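Local coordinates for putative nucleotide sugar epimerase/ dehydratase (Bordetella bronchiseptica, PDB 2Q1S), which binds NADH through a Rossmann fold and is probably a nucleotide-sugar epimerase or dehydratase of lipopolysaccharide O-antigen biosynthesis, at residues A[212-217]-A[347-353]; A[234-239]-A[296-300]; A[43-47]-A[263-267]. All blocks are in the same frame, centred on the assembly; numbering follows the deposited sequence.

Contact 1: A[212-217]-A[347-353]; sequences YGPGEI and LRKTIEW
Trp353 lays the face of its indole on the bump of the turn formed by Pro214 and Gly215, and this packing is the broadest part of the contact. Pro214 CB stands over the five-membered ring, 3.9 Å from its centroid and 23° off the normal, while Gly215 CA stands over the six-membered ring, 4.0 Å from its centroid; both are CH-pi contacts. Between them the backbone N of Gly215 sits low on the same face, 3.3 Å from Trp353 CZ2. The indole is swung out to meet the loop because CG lies opposite the backbone N (chi1 173°). Ile217 closes the far end of the ring, its CG1 meeting Trp353 CH2 edge-on at 3.8 Å. The loop 212-217 leaves the end of strand 203-212 in the Rossmann core and turns, as a type II beta turn from Gly213 to Glu216, across the flank of helix 343-356. One turn back along that helix, Thr350 fits against Gly213: OG1 comes to 3.1 Å from Gly213 CA, and CG2 rests on the same glycine, 3.6 Å from Gly213 C. Thr350 OG1 is hydrogen-bonded to the carbonyl of Gly346 in its own helix. At the other end of the contact the Tyr212 ring presents its edge to Leu347 N, with CE2 3.8 Å away, and Leu347 CD2 adds a looser apolar touch at 4.2 Å from Tyr212 CE2. Glu216 turns its carboxylate away from the helix, into a salt bridge with Arg232, a residue of the NADH site.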
loop_
_atom_site.group_PDB
_atom_site.type_symbol
_atom_site.label_atom_id
_atom_site.label_comp_id
_atom_site.label_asym_id
_atom_site.label_seq_id
_atom_site.Cartn_x
_atom_site.Cartn_y
_atom_site.Cartn_z
ATOM N N TYR A 212 18.567 -18.372 -4.567
ATOM C CA TYR A 212 18.656 -19.348 -5.650
ATOM C C TYR A 212 18.807 -20.732 -4.992
ATOM O O TYR A 212 19.193 -20.829 -3.812
ATOM C CB TYR A 212 19.856 -19.045 -6.571
ATOM C CG TYR A 212 21.157 -19.342 -5.885
ATOM C CD1 TYR A 212 21.672 -18.449 -4.952
ATOM C CD2 TYR A 212 21.822 -20.560 -6.096
ATOM C CE1 TYR A 212 22.882 -18.734 -4.269
ATOM C CE2 TYR A 212 23.002 -20.867 -5.437
ATOM C CZ TYR A 212 23.540 -19.956 -4.520
ATOM O OH TYR A 212 24.711 -20.245 -3.848
ATOM N N GLY A 213 18.461 -21.775 -5.729
ATOM C CA GLY A 213 18.720 -23.125 -5.255
ATOM C C GLY A 213 17.744 -24.174 -5.765
ATOM O O GLY A 213 16.922 -23.913 -6.653
ATOM N N PRO A 214 17.835 -25.390 -5.201
ATOM C CA PRO A 214 16.875 -26.423 -5.602
ATOM C C PRO A 214 15.426 -26.009 -5.348
ATOM O O PRO A 214 15.148 -25.286 -4.378
ATOM C CB PRO A 214 17.246 -27.619 -4.711
ATOM C CG PRO A 214 18.630 -27.327 -4.195
ATOM C CD PRO A 214 18.781 -25.844 -4.162
ATOM N N GLY A 215 14.520 -26.450 -6.212
ATOM C CA GLY A 215 13.094 -26.231 -5.979
ATOM C C GLY A 215 12.505 -25.040 -6.719
ATOM O O GLY A 215 11.287 -24.913 -6.758
ATOM N N GLU A 216 13.354 -24.210 -7.335
ATOM C CA GLU A 216 12.880 -23.158 -8.246
ATOM C C GLU A 216 12.799 -23.744 -9.627
ATOM O O GLU A 216 13.832 -24.086 -10.223
ATOM C CB GLU A 216 13.808 -21.928 -8.262
ATOM C CG GLU A 216 13.236 -20.851 -9.180
ATOM C CD GLU A 216 13.897 -19.498 -9.096
ATOM O OE1 GLU A 216 15.043 -19.375 -8.614
ATOM O OE2 GLU A 216 13.247 -18.524 -9.540
ATOM N N ILE A 217 11.557 -23.890 -10.116
ATOM C CA ILE A 217 11.284 -24.565 -11.385
ATOM C C ILE A 217 10.911 -23.521 -12.434
ATOM O O ILE A 217 9.890 -22.845 -12.294
ATOM C CB ILE A 217 10.116 -25.573 -11.223
ATOM C CG1 ILE A 217 10.465 -26.643 -10.180
ATOM C CG2 ILE A 217 9.711 -26.179 -12.612
ATOM C CD1 ILE A 217 9.263 -27.506 -9.649
ATOM N N LEU A 347 25.747 -23.385 -5.893
ATOM C CA LEU A 347 25.587 -23.669 -7.325
ATOM C C LEU A 347 25.706 -25.165 -7.673
ATOM O O LEU A 347 24.905 -25.678 -8.427
ATOM C CB LEU A 347 26.550 -22.831 -8.169
ATOM C CG LEU A 347 26.277 -21.342 -8.445
ATOM C CD1 LEU A 347 27.428 -20.689 -9.214
ATOM C CD2 LEU A 347 24.919 -21.107 -9.137
ATOM N N ARG A 348 26.694 -25.857 -7.103
ATOM C CA ARG A 348 26.792 -27.320 -7.272
ATOM C C ARG A 348 25.530 -28.035 -6.829
ATOM O O ARG A 348 25.000 -28.875 -7.560
ATOM C CB ARG A 348 28.012 -27.882 -6.528
ATOM C CG ARG A 348 29.308 -27.606 -7.227
ATOM C CD ARG A 348 30.487 -28.139 -6.446
ATOM N NE ARG A 348 31.745 -27.658 -7.008
ATOM N N LYS A 349 25.029 -27.685 -5.644
ATOM C CA LYS A 349 23.804 -28.279 -5.131
ATOM C C LYS A 349 22.615 -28.020 -6.059
ATOM O O LYS A 349 21.812 -28.909 -6.311
ATOM C CB LYS A 349 23.508 -27.796 -3.706
ATOM C CG LYS A 349 24.347 -28.514 -2.660
ATOM C CD LYS A 349 24.289 -27.843 -1.299
ATOM C CE LYS A 349 25.053 -28.640 -0.222
ATOM N NZ LYS A 349 25.314 -27.783 0.974
ATOM N N THR A 350 22.495 -26.780 -6.535
ATOM C CA THR A 350 21.420 -26.391 -7.447
ATOM C C THR A 350 21.477 -27.101 -8.787
ATOM O O THR A 350 20.459 -27.619 -9.260
ATOM C CB THR A 350 21.431 -24.860 -7.649
ATOM O OG1 THR A 350 21.424 -24.238 -6.370
ATOM C CG2 THR A 350 20.191 -24.397 -8.420
ATOM N N ILE A 351 22.667 -27.155 -9.376
ATOM C CA ILE A 351 22.899 -27.847 -10.644
ATOM C C ILE A 351 22.620 -29.353 -10.473
ATOM O O ILE A 351 21.959 -29.974 -11.304
ATOM C CB ILE A 351 24.335 -27.558 -11.144
ATOM C CG1 ILE A 351 24.473 -26.072 -11.536
ATOM C CG2 ILE A 351 24.748 -28.519 -12.318
ATOM C CD1 ILE A 351 25.899 -25.516 -11.451
ATOM N N GLU A 352 23.077 -29.941 -9.365
ATOM C CA GLU A 352 22.813 -31.369 -9.138
ATOM C C GLU A 352 21.315 -31.623 -9.158
ATOM O O GLU A 352 20.840 -32.505 -9.856
ATOM C CB GLU A 352 23.444 -31.853 -7.827
ATOM C CG GLU A 352 24.943 -31.901 -7.860
ATOM N N TRP A 353 20.555 -30.792 -8.431
ATOM C CA TRP A 353 19.105 -30.960 -8.394
ATOM C C TRP A 353 18.456 -30.745 -9.764
ATOM O O TRP A 353 17.533 -31.473 -10.148
ATOM C CB TRP A 353 18.480 -30.011 -7.351
ATOM C CG TRP A 353 16.973 -30.007 -7.387
ATOM C CD1 TRP A 353 16.117 -30.838 -6.704
ATOM C CD2 TRP A 353 16.142 -29.103 -8.133
ATOM N NE1 TRP A 353 14.798 -30.482 -6.975
ATOM C CE2 TRP A 353 14.790 -29.456 -7.877
ATOM C CE3 TRP A 353 16.414 -28.039 -9.009
ATOM C CZ2 TRP A 353 13.698 -28.757 -8.453
ATOM C CZ3 TRP A 353 15.314 -27.331 -9.589
ATOM C CH2 TRP A 353 13.983 -27.735 -9.328
#

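Contact 2: A[234-239]-A[296-300]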
loop_
_atom_site.group_PDB
_atom_site.type_symbol
_atom_site.label_atom_id
_atom_site.label_comp_id
_atom_site.label_asym_id
_atom_site.label_seq_id
_atom_site.Cartn_x
_atom_site.Cartn_y
_atom_site.Cartn_z
ATOM N N VAL A 234 17.848 -15.195 -13.072
ATOM C CA VAL A 234 19.080 -15.404 -13.824
ATOM C C VAL A 234 19.719 -16.766 -13.523
ATOM O O VAL A 234 20.140 -17.463 -14.441
ATOM C CB VAL A 234 20.081 -14.235 -13.663
ATOM C CG1 VAL A 234 20.497 -14.039 -12.187
ATOM C CG2 VAL A 234 21.282 -14.375 -14.615
ATOM N N THR A 235 19.781 -17.140 -12.243
ATOM C CA THR A 235 20.439 -18.419 -11.909
ATOM C C THR A 235 19.807 -19.674 -12.548
ATOM O O THR A 235 20.506 -20.411 -13.250
ATOM C CB THR A 235 20.647 -18.572 -10.387
ATOM O OG1 THR A 235 21.330 -17.409 -9.895
ATOM C CG2 THR A 235 21.458 -19.823 -10.042
ATOM N N PRO A 236 18.500 -19.935 -12.307
ATOM C CA PRO A 236 17.903 -21.104 -12.953
ATOM C C PRO A 236 17.880 -21.029 -14.496
ATOM O O PRO A 236 17.951 -22.069 -15.171
ATOM C CB PRO A 236 16.500 -21.176 -12.346
ATOM C CG PRO A 236 16.203 -19.764 -11.944
ATOM C CD PRO A 236 17.529 -19.269 -11.428
ATOM N N THR A 237 17.818 -19.802 -15.023
ATOM C CA THR A 237 17.912 -19.616 -16.476
ATOM C C THR A 237 19.268 -20.063 -16.983
ATOM O O THR A 237 19.346 -20.851 -17.931
ATOM C CB THR A 237 17.642 -18.159 -16.871
ATOM O OG1 THR A 237 16.275 -17.866 -16.611
ATOM C CG2 THR A 237 17.870 -17.949 -18.360
ATOM N N PHE A 238 20.326 -19.559 -16.347
ATOM C CA PHE A 238 21.692 -19.914 -16.744
ATOM C C PHE A 238 21.986 -21.399 -16.573
ATOM O O PHE A 238 22.625 -21.998 -17.437
ATOM C CB PHE A 238 22.725 -19.103 -15.963
ATOM C CG PHE A 238 22.912 -17.695 -16.451
ATOM C CD1 PHE A 238 22.122 -17.159 -17.473
ATOM C CD2 PHE A 238 23.913 -16.913 -15.894
ATOM C CE1 PHE A 238 22.320 -15.851 -17.909
ATOM C CE2 PHE A 238 24.110 -15.598 -16.309
ATOM C CZ PHE A 238 23.315 -15.064 -17.326
ATOM N N ILE A 239 21.530 -21.986 -15.469
ATOM C CA ILE A 239 21.754 -23.419 -15.206
ATOM C C ILE A 239 21.070 -24.263 -16.276
ATOM O O ILE A 239 21.662 -25.208 -16.842
ATOM C CB ILE A 239 21.309 -23.827 -13.781
ATOM C CG1 ILE A 239 22.272 -23.213 -12.758
ATOM C CG2 ILE A 239 21.267 -25.348 -13.626
ATOM C CD1 ILE A 239 21.843 -23.393 -11.298
ATOM N N LEU A 296 29.049 -15.524 -11.980
ATOM C CA LEU A 296 27.959 -16.511 -11.921
ATOM C C LEU A 296 27.963 -17.417 -13.166
ATOM O O LEU A 296 28.045 -18.655 -13.059
ATOM C CB LEU A 296 26.599 -15.812 -11.734
ATOM C CG LEU A 296 25.374 -16.719 -11.528
ATOM C CD1 LEU A 296 25.290 -17.167 -10.068
ATOM C CD2 LEU A 296 24.069 -16.002 -11.930
ATOM N N ALA A 297 27.922 -16.800 -14.349
ATOM C CA ALA A 297 27.936 -17.550 -15.620
ATOM C C ALA A 297 29.200 -18.393 -15.769
ATOM O O ALA A 297 29.127 -19.545 -16.201
ATOM C CB ALA A 297 27.771 -16.602 -16.802
ATOM N N THR A 298 30.349 -17.820 -15.406
ATOM C CA THR A 298 31.623 -18.526 -15.491
ATOM C C THR A 298 31.566 -19.823 -14.674
ATOM O O THR A 298 31.873 -20.898 -15.194
ATOM C CB THR A 298 32.800 -17.612 -15.050
ATOM O OG1 THR A 298 32.980 -16.579 -16.035
ATOM C CG2 THR A 298 34.069 -18.425 -14.910
ATOM N N LYS A 299 31.113 -19.696 -13.418
ATOM C CA LYS A 299 31.006 -20.812 -12.463
ATOM C C LYS A 299 30.036 -21.895 -12.941
ATOM O O LYS A 299 30.348 -23.078 -12.905
ATOM C CB LYS A 299 30.552 -20.295 -11.096
ATOM C CG LYS A 299 31.639 -19.569 -10.304
ATOM C CD LYS A 299 31.015 -18.583 -9.323
ATOM C CE LYS A 299 31.969 -18.164 -8.213
ATOM N NZ LYS A 299 33.253 -17.574 -8.636
ATOM N N ILE A 300 28.853 -21.478 -13.377
ATOM C CA ILE A 300 27.864 -22.403 -13.914
ATOM C C ILE A 300 28.403 -23.159 -15.140
ATOM O O ILE A 300 28.236 -24.380 -15.259
ATOM C CB ILE A 300 26.539 -21.665 -14.239
ATOM C CG1 ILE A 300 25.862 -21.202 -12.951
ATOM C CG2 ILE A 300 25.588 -22.587 -15.029
ATOM C CD1 ILE A 300 24.704 -20.227 -13.183
#
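With CG1 placed beside its backbone N (chi1 -68°) and the chain then extended, Ile300 drives CD1 into the angle between Phe238 and Ile239. Leu296, one turn earlier, has CG opposite its backbone N (chi1 -175°), which carries its two methyl groups across to Val234 and Thr235. Ile300 CD1 comes to 3.6 Å from Phe238 CB, near the plane of the ring and at its edge, and to 3.9 Å from Ile239 CG1; the two isoleucine side chains cross at about a right angle. Ile300 CG2 rests against Phe238 O and Ile239 CA. The contact joins helices 234-243 and 293-304 of this NAD(P)-dependent epimerase/dehydratase fold, both of which pack on Phe260 of strand 257-262; their short segments run 37° apart with axes 10.2 Å from each other. The methyl CD2 of Leu296 is shared by three residues: it meets Val234 CG1 tip to tip at 4.1 Å, lies 3.7 Å from Thr235 OG1, and reaches Phe238 CD2. Ala297 sets CB 3.8 Å from Phe238 CE2, oblique to the ring. The phenyl ring also has Val234 CG2, from its own helix, over one face, which probably restricts its rotation. The side-chain atoms that meet are hydrocarbon apart from the Thr235 hydroxyl, and Ile300 also touches backbone carbonyls. On the side of the UDP site, Val234 and Phe238 lie near Arg258 and Pro249, both of which bind UDP in another structure of this protein.

Contact 3: A[43-47]-A[263-267]. With NAI (1,4-dihydronicotinamide adenine dinucleotide), chain B.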
loop_
_atom_site.group_PDB
_atom_site.type_symbol
_atom_site.label_atom_id
_atom_site.label_comp_id
_atom_site.label_asym_id
_atom_site.label_seq_id
_atom_site.Cartn_x
_atom_site.Cartn_y
_atom_site.Cartn_z
ATOM N N PHE A 43 8.976 -21.662 -4.283
ATOM C CA PHE A 43 10.411 -21.932 -4.213
ATOM C C PHE A 43 10.937 -21.864 -2.780
ATOM O O PHE A 43 11.369 -22.883 -2.215
ATOM C CB PHE A 43 11.155 -20.964 -5.138
ATOM C CG PHE A 43 12.643 -20.906 -4.926
ATOM C CD1 PHE A 43 13.418 -22.065 -4.696
ATOM C CD2 PHE A 43 13.279 -19.673 -5.025
ATOM C CE1 PHE A 43 14.791 -21.952 -4.514
ATOM C CE2 PHE A 43 14.654 -19.570 -4.865
ATOM C CZ PHE A 43 15.410 -20.719 -4.597
ATOM N N VAL A 44 10.899 -20.684 -2.162
ATOM C CA VAL A 44 11.387 -20.546 -0.787
ATOM C C VAL A 44 10.483 -21.364 0.131
ATOM O O VAL A 44 10.966 -22.070 1.003
ATOM C CB VAL A 44 11.412 -19.077 -0.346
ATOM C CG1 VAL A 44 11.792 -18.995 1.127
ATOM C CG2 VAL A 44 12.411 -18.295 -1.225
ATOM N N GLY A 45 9.176 -21.329 -0.121
ATOM C CA GLY A 45 8.216 -22.015 0.737
ATOM C C GLY A 45 8.417 -23.514 0.828
ATOM O O GLY A 45 8.443 -24.024 1.969
ATOM N N SER A 46 8.544 -24.174 -0.328
ATOM C CA SER A 46 8.803 -25.651 -0.352
ATOM C C SER A 46 10.068 -25.997 0.447
ATOM O O SER A 46 10.086 -27.013 1.164
ATOM C CB SER A 46 8.889 -26.188 -1.781
ATOM O OG SER A 46 10.021 -25.660 -2.426
ATOM N N ASN A 47 11.110 -25.172 0.324
ATOM C CA ASN A 47 12.363 -25.404 1.063
ATOM C C ASN A 47 12.190 -25.192 2.547
ATOM O O ASN A 47 12.753 -25.929 3.369
ATOM C CB ASN A 47 13.517 -24.540 0.509
ATOM C CG ASN A 47 14.119 -25.131 -0.754
ATOM O OD1 ASN A 47 14.969 -26.053 -0.687
ATOM N ND2 ASN A 47 13.672 -24.640 -1.918
ATOM N N VAL A 263 19.071 -20.985 -0.931
ATOM C CA VAL A 263 17.721 -21.048 -0.395
ATOM C C VAL A 263 17.652 -21.745 0.980
ATOM O O VAL A 263 16.858 -21.355 1.819
ATOM C CB VAL A 263 16.751 -21.729 -1.405
ATOM C CG1 VAL A 263 17.095 -23.255 -1.626
ATOM C CG2 VAL A 263 15.305 -21.524 -1.005
ATOM N N GLU A 264 18.496 -22.742 1.228
ATOM C CA GLU A 264 18.497 -23.379 2.536
ATOM C C GLU A 264 18.949 -22.432 3.639
ATOM O O GLU A 264 18.482 -22.549 4.760
ATOM C CB GLU A 264 19.365 -24.643 2.500
ATOM C CG GLU A 264 18.791 -25.688 1.480
ATOM C CD GLU A 264 19.577 -26.991 1.382
ATOM O OE1 GLU A 264 20.468 -27.240 2.231
ATOM O OE2 GLU A 264 19.283 -27.772 0.435
ATOM N N ASP A 265 19.850 -21.498 3.323
ATOM C CA ASP A 265 20.208 -20.438 4.271
ATOM C C ASP A 265 18.993 -19.520 4.509
ATOM O O ASP A 265 18.744 -19.132 5.653
ATOM C CB ASP A 265 21.395 -19.599 3.790
ATOM C CG ASP A 265 22.758 -20.308 4.004
ATOM O OD1 ASP A 265 22.861 -21.255 4.831
ATOM O OD2 ASP A 265 23.723 -19.880 3.344
ATOM N N VAL A 266 18.258 -19.187 3.453
ATOM C CA VAL A 266 17.064 -18.349 3.617
ATOM C C VAL A 266 16.054 -19.085 4.510
ATOM O O VAL A 266 15.477 -18.468 5.410
ATOM C CB VAL A 266 16.447 -17.953 2.249
ATOM C CG1 VAL A 266 15.059 -17.286 2.463
ATOM C CG2 VAL A 266 17.415 -17.062 1.482
ATOM N N ALA A 267 15.793 -20.374 4.249
ATOM C CA ALA A 267 14.891 -21.120 5.136
ATOM C C ALA A 267 15.330 -21.062 6.618
ATOM O O ALA A 267 14.511 -20.790 7.505
ATOM C CB ALA A 267 14.697 -22.543 4.680
HETATM P PA NAI B . 7.261 -18.216 -5.564
HETATM O O1A NAI B . 6.453 -17.560 -6.625
HETATM O O2A NAI B . 7.916 -19.586 -5.861
HETATM O O5B NAI B . 6.481 -18.331 -4.236
HETATM C C5B NAI B . 5.291 -17.601 -3.918
HETATM C C4B NAI B . 4.136 -18.547 -3.640
HETATM O O4B NAI B . 2.970 -17.777 -3.371
HETATM C C3B NAI B . 3.828 -19.440 -4.871
HETATM O O3B NAI B . 3.783 -20.820 -4.472
HETATM C C2B NAI B . 2.434 -18.985 -5.277
HETATM O O2B NAI B . 1.550 -19.987 -5.870
HETATM C C1B NAI B . 1.859 -18.500 -3.944
HETATM N N9A NAI B . 0.709 -17.621 -4.058
HETATM C C8A NAI B . 0.507 -16.635 -4.985
HETATM N N7A NAI B . -0.650 -16.023 -4.726
HETATM C C5A NAI B . -1.225 -16.580 -3.622
HETATM C C6A NAI B . -2.449 -16.403 -2.829
HETATM N N6A NAI B . -3.375 -15.480 -3.114
HETATM N N1A NAI B . -2.670 -17.204 -1.740
HETATM C C2A NAI B . -1.744 -18.154 -1.437
HETATM N N3A NAI B . -0.594 -18.394 -2.088
HETATM C C4A NAI B . -0.270 -17.632 -3.192
HETATM O O3 NAI B . 8.420 -17.156 -5.266
HETATM P PN NAI B . 9.567 -17.176 -4.113
HETATM O O1N NAI B . 10.815 -16.713 -4.677
HETATM O O2N NAI B . 9.410 -18.490 -3.390
HETATM O O5D NAI B . 8.975 -16.045 -3.087
HETATM C C5D NAI B . 8.654 -16.346 -1.718
HETATM C C4D NAI B . 8.598 -15.015 -0.965
HETATM O O4D NAI B . 9.886 -14.450 -0.944
HETATM C C3D NAI B . 7.744 -13.965 -1.678
HETATM O O3D NAI B . 7.002 -13.266 -0.670
HETATM C C2D NAI B . 8.742 -13.084 -2.364
HETATM O O2D NAI B . 8.217 -11.744 -2.568
HETATM C C1D NAI B . 9.884 -13.076 -1.386
HETATM N N1N NAI B . 11.158 -12.754 -1.974
HETATM C C2N NAI B . 11.840 -13.628 -2.785
HETATM C C3N NAI B . 13.083 -13.293 -3.315
HETATM C C7N NAI B . 13.849 -14.243 -4.231
HETATM O O7N NAI B . 14.942 -13.892 -4.642
HETATM N N7N NAI B . 13.270 -15.440 -4.504
HETATM C C4N NAI B . 13.694 -12.057 -2.972
HETATM C C5N NAI B . 12.975 -11.192 -2.097
HETATM C C6N NAI B . 11.736 -11.586 -1.593
#
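The dinucleotide-binding helix 43-54, which follows the glycine-rich turn of the Rossmann fold, here packs its first turn on helix 263-276. At its N-terminus the backbone amides hold the pyrophosphate of NADH: Phe43 N gives a nearly straight bond to O2A of the cofactor (2.8 Å), and Val44 N one to O2N (2.9 Å). The ring of Phe43 and CG1 of Val44 reach the other helix, while Phe43 CB and Val44 CG2 lie near O2N. With CG across from its backbone N (chi1 166°), Phe43 carries its ring to Val263, CE1 lying 3.6 Å from Val263 CG2 in an oblique approach; O1N of the cofactor lies near the ring plane at its edge. Val263 is the wedge of this contact: CG2 bears on Phe43 and CG1 packs on the amide of Asn47, 3.6 Å from Asn47 CG. That amide is anchored in its turn, since Asn47 ND2 donates to Phe43 O at 2.9 Å with an N-H...O angle of 163°, and also to the carbonyl of Pro214 in the loop after strand 203-212. Val44 CG1 meets Val266 CG1 at 3.9 Å, the side chains crossing at about a right angle, and Ala267 CB rests on Asn47 O. Val211 of strand 203-212 touches Phe43, Val263 and Val266 alike. Amides at a helix N-terminus binding a pyrophosphate are a hallmark of the Rossmann dinucleotide fold, as the pattern Gly40, Gly42, Gly45 also suggests.

All three contacts are largely buried, but their chemistry differs with position. Contact 3 lies nearest the middle of the chain and is the one that carries cofactor bonds; contacts 1 and 2 lie farther out, and contact 2 is almost purely apolar helix packing. Contact 1 joins the other two. It touches contact 2 where Thr350 and Ile351 pack on Ile239 and Glu216 on Pro236, and it meets contact 3 through the Pro214 carbonyl on Asn47 and through Phe43 beside Tyr212 and Glu216. Contacts 2 and 3 do not touch. Loop 212-217 thus stands between the cofactor helix and helix 343-356.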